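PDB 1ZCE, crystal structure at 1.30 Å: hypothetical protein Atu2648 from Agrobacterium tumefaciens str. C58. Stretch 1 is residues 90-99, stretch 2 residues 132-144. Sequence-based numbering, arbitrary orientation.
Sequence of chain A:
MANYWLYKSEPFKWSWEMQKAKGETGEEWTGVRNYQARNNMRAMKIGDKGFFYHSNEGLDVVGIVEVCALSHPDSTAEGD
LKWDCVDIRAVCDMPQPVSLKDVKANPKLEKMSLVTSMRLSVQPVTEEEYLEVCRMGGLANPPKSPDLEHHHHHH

Stretch 1 90-99: AVCDMPQPVS
Stretch 2 (132-144) EVCRMGGLANPPK

The end of a helix is a good place to dock a bent strand, because the last turn leaves carbonyl groups free and a glycine there lets another chain come close. Atu2648 offers a compact example. Residues 132-136 form the end of a helix, Gly137 (phi/psi -89/7) is the first residue to leave it, and Gly138 (90/15) leads into a loop that runs on through Lys144. Against this lies a strand through residues 90-94, which turns a corner at Pro95 (-40/-54) and Gln96 (-124/96) before a second strand that includes Val98. The register is set at the corner, with CA atoms 4.6 Å apart for Gln96 and Gly137 and 5.4 Å for Pro95 and Gly138; Val91 CA and Pro143 CA lie farther off at 7.9 Å.

Met94 and Val98, on the two arms of the corner, and Gly137 between them cover the most surface. Met94, a selenomethionine, leaves its backbone sideways but curls its end inward (chi1 t, chi2 p, chi3 p). Its SE lies 3.6 Å from Gly137 CA and 3.9 Å from Leu139 CD1, while its CE reaches Val133 CG1 and Cys134 SG, each at 4.2 Å. A long, flexible, apolar chain suits this buried groove. Val98 (chi1 t) points toward the helix: its CG2 is 3.6 Å from Gly137 CA and 4.1 Å from Val133 CG1, and its CG1 is 3.9 Å from Met136 CE. Gly137 makes this approach possible, since an ideal CB there would lie 2.2 Å from Met94 SE.

The same glycine supplies the polar clasp. Gln96 N donates a hydrogen bond to Gly137 O (2.9 Å, 164°), and Gly137 CA makes a CA-H...O contact of 3.2 Å with Gln96 O. Water 2 bridges the side chain of Gln96 (chi1 m, chi2 p) to the helix end, donating to Gln96 OE1 and to Met136 O, both at 2.9 Å. At Gly138 the positive phi itself calls for glycine, and Gln96 OE1 approaches its bare CA to 3.3 Å.

From Pro95 back along the first strand the contact is apolar. Pro95 CD packs 3.5 Å from Leu139 CG; Leu139 (chi1 m, chi2 t) starts sideways but brings its end closer. Cys92 SG (chi1 p) sits 4.1 Å from both Leu139 CD1 and Pro143 CG, and Val91 CG1 (chi1 t) meets Pro143 CG at 3.7 Å. In all, 533 Å² is buried, summed over both sides, mostly by apolar packing around one direct hydrogen bond.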

# COMPACT_ATOMS: atom_id res chain seq x y z
N ALA A 90 6.10 2.83 7.95
CA ALA A 90 7.19 2.46 7.07
C ALA A 90 7.99 1.27 7.58
O ALA A 90 8.18 1.10 8.79
CB ALA A 90 8.11 3.64 6.86
N VAL A 91 8.44 0.43 6.65
CA VAL A 91 9.26 -0.72 6.98
C VAL A 91 10.64 -0.46 6.36
O VAL A 91 11.66 -0.52 7.05
CB VAL A 91 8.68 -2.04 6.41
CG1 VAL A 91 9.66 -3.18 6.65
CG2 VAL A 91 7.35 -2.35 7.09
N CYS A 92 10.66 -0.15 5.06
CA CYS A 92 11.92 0.13 4.38
C CYS A 92 11.66 0.76 3.01
O CYS A 92 10.56 0.65 2.47
CB CYS A 92 12.74 -1.15 4.20
SG CYS A 92 11.98 -2.38 3.11
N ASP A 93 12.67 1.43 2.47
CA ASP A 93 12.53 2.04 1.16
C ASP A 93 12.67 0.95 0.12
O ASP A 93 13.16 -0.14 0.41
CB ASP A 93 13.64 3.07 0.92
CG ASP A 93 13.74 4.10 2.02
OD1 ASP A 93 12.72 4.76 2.31
OD2 ASP A 93 14.84 4.24 2.59
N MSE A 94 12.20 1.23 -1.09
CA MSE A 94 12.38 0.29 -2.18
C MSE A 94 13.70 0.82 -2.75
O MSE A 94 13.75 1.95 -3.23
CB MSE A 94 11.26 0.43 -3.22
CG MSE A 94 11.38 -0.55 -4.38
SE MSE A 94 11.26 -2.39 -3.82
CE MSE A 94 9.34 -2.52 -3.72
N PRO A 95 14.78 0.02 -2.68
CA PRO A 95 16.10 0.42 -3.18
C PRO A 95 16.04 1.18 -4.51
O PRO A 95 16.60 2.27 -4.63
CB PRO A 95 16.83 -0.91 -3.29
CG PRO A 95 16.31 -1.64 -2.09
CD PRO A 95 14.82 -1.36 -2.15
N GLN A 96 15.38 0.59 -5.50
CA GLN A 96 15.22 1.21 -6.80
C GLN A 96 13.72 1.27 -7.07
O GLN A 96 13.13 0.29 -7.53
CB GLN A 96 15.92 0.41 -7.90
CG GLN A 96 17.44 0.40 -7.81
CD GLN A 96 17.97 -0.55 -6.75
OE1 GLN A 96 17.69 -1.75 -6.78
NE2 GLN A 96 18.74 -0.02 -5.81
N PRO A 97 13.08 2.41 -6.77
CA PRO A 97 11.64 2.57 -6.99
C PRO A 97 11.19 2.01 -8.33
O PRO A 97 11.81 2.26 -9.36
CB PRO A 97 11.46 4.08 -6.87
CG PRO A 97 12.45 4.43 -5.79
CD PRO A 97 13.68 3.65 -6.24
N VAL A 98 10.10 1.25 -8.31
CA VAL A 98 9.57 0.60 -9.50
C VAL A 98 8.47 1.42 -10.17
O VAL A 98 7.40 1.63 -9.60
CB VAL A 98 9.02 -0.80 -9.14
CG1 VAL A 98 8.58 -1.53 -10.39
CG2 VAL A 98 10.08 -1.60 -8.40
N SER A 99 8.73 1.87 -11.39
CA SER A 99 7.78 2.68 -12.13
C SER A 99 6.59 1.88 -12.65
O SER A 99 6.69 0.68 -12.90
CB SER A 99 8.46 3.37 -13.31
OG SER A 99 8.79 2.42 -14.31
N GLU A 132 7.90 -10.25 -7.13
CA GLU A 132 8.43 -9.78 -8.41
C GLU A 132 8.70 -8.28 -8.39
O GLU A 132 9.76 -7.83 -8.84
CB GLU A 132 7.46 -10.14 -9.53
CG GLU A 132 7.88 -9.67 -10.92
CD GLU A 132 9.13 -10.36 -11.46
OE1 GLU A 132 9.55 -10.01 -12.58
OE2 GLU A 132 9.69 -11.24 -10.78
N VAL A 133 7.76 -7.49 -7.88
CA VAL A 133 7.97 -6.04 -7.80
C VAL A 133 9.15 -5.77 -6.88
O VAL A 133 9.98 -4.91 -7.17
CB VAL A 133 6.69 -5.32 -7.29
CG1 VAL A 133 6.99 -3.85 -6.99
CG2 VAL A 133 5.60 -5.40 -8.36
N CYS A 134 9.24 -6.50 -5.77
CA CYS A 134 10.37 -6.32 -4.86
C CYS A 134 11.70 -6.61 -5.56
O CYS A 134 12.65 -5.84 -5.41
CB CYS A 134 10.21 -7.20 -3.62
SG CYS A 134 9.04 -6.54 -2.40
N ARG A 135 11.76 -7.70 -6.32
CA ARG A 135 12.99 -8.04 -7.04
C ARG A 135 13.34 -6.92 -8.02
O ARG A 135 14.50 -6.50 -8.11
CB ARG A 135 12.82 -9.34 -7.83
CG ARG A 135 13.10 -10.61 -7.06
CD ARG A 135 13.12 -11.81 -8.01
NE ARG A 135 11.81 -12.07 -8.58
CZ ARG A 135 10.87 -12.79 -7.98
NH1 ARG A 135 9.70 -12.98 -8.57
NH2 ARG A 135 11.11 -13.34 -6.80
N MSE A 136 12.35 -6.44 -8.75
CA MSE A 136 12.56 -5.35 -9.70
C MSE A 136 13.10 -4.14 -8.96
O MSE A 136 13.89 -3.38 -9.50
CB MSE A 136 11.24 -4.98 -10.38
CG MSE A 136 10.66 -6.06 -11.27
SE MSE A 136 8.85 -5.62 -11.79
CE MSE A 136 9.24 -4.23 -13.06
N GLY A 137 12.65 -3.98 -7.72
CA GLY A 137 13.07 -2.85 -6.91
C GLY A 137 14.33 -3.06 -6.09
O GLY A 137 14.68 -2.21 -5.27
N GLY A 138 15.01 -4.18 -6.29
CA GLY A 138 16.24 -4.45 -5.57
C GLY A 138 16.13 -5.17 -4.23
O GLY A 138 17.08 -5.17 -3.45
N LEU A 139 14.98 -5.78 -3.96
CA LEU A 139 14.78 -6.51 -2.71
C LEU A 139 14.60 -8.01 -2.93
O LEU A 139 13.50 -8.47 -3.25
CB LEU A 139 13.58 -5.96 -1.95
CG LEU A 139 13.75 -4.61 -1.26
CD1 LEU A 139 12.45 -4.25 -0.55
CD2 LEU A 139 14.90 -4.68 -0.26
N ALA A 140 15.68 -8.76 -2.74
CA ALA A 140 15.67 -10.21 -2.90
C ALA A 140 14.69 -10.88 -1.94
O ALA A 140 13.65 -11.40 -2.36
CB ALA A 140 17.07 -10.76 -2.69
N ASN A 141 15.02 -10.88 -0.65
CA ASN A 141 14.17 -11.47 0.39
C ASN A 141 13.50 -10.34 1.16
O ASN A 141 13.93 -10.00 2.27
CB ASN A 141 15.01 -12.32 1.35
CG ASN A 141 15.37 -13.68 0.77
OD1 ASN A 141 14.49 -14.47 0.43
ND2 ASN A 141 16.66 -13.95 0.67
N PRO A 142 12.43 -9.77 0.60
CA PRO A 142 11.69 -8.67 1.22
C PRO A 142 10.91 -9.03 2.48
O PRO A 142 10.74 -10.20 2.82
CB PRO A 142 10.76 -8.22 0.10
CG PRO A 142 10.41 -9.52 -0.55
CD PRO A 142 11.77 -10.20 -0.65
N PRO A 143 10.43 -8.01 3.20
CA PRO A 143 9.66 -8.21 4.43
C PRO A 143 8.45 -9.10 4.13
O PRO A 143 7.84 -8.97 3.07
CB PRO A 143 9.25 -6.79 4.81
CG PRO A 143 10.41 -5.98 4.34
CD PRO A 143 10.68 -6.57 2.98
N LYS A 144 8.11 -9.99 5.05
CA LYS A 144 7.00 -10.90 4.84
C LYS A 144 5.79 -10.62 5.74
O LYS A 144 5.94 -10.11 6.85
CB LYS A 144 7.46 -12.35 5.04
CG LYS A 144 8.68 -12.74 4.20
CD LYS A 144 8.36 -12.74 2.71
CE LYS A 144 9.62 -12.92 1.87
NZ LYS A 144 10.36 -14.18 2.22
O HOH W 1 13.22 -0.53 -10.37
O HOH W 2 16.71 -3.06 -9.13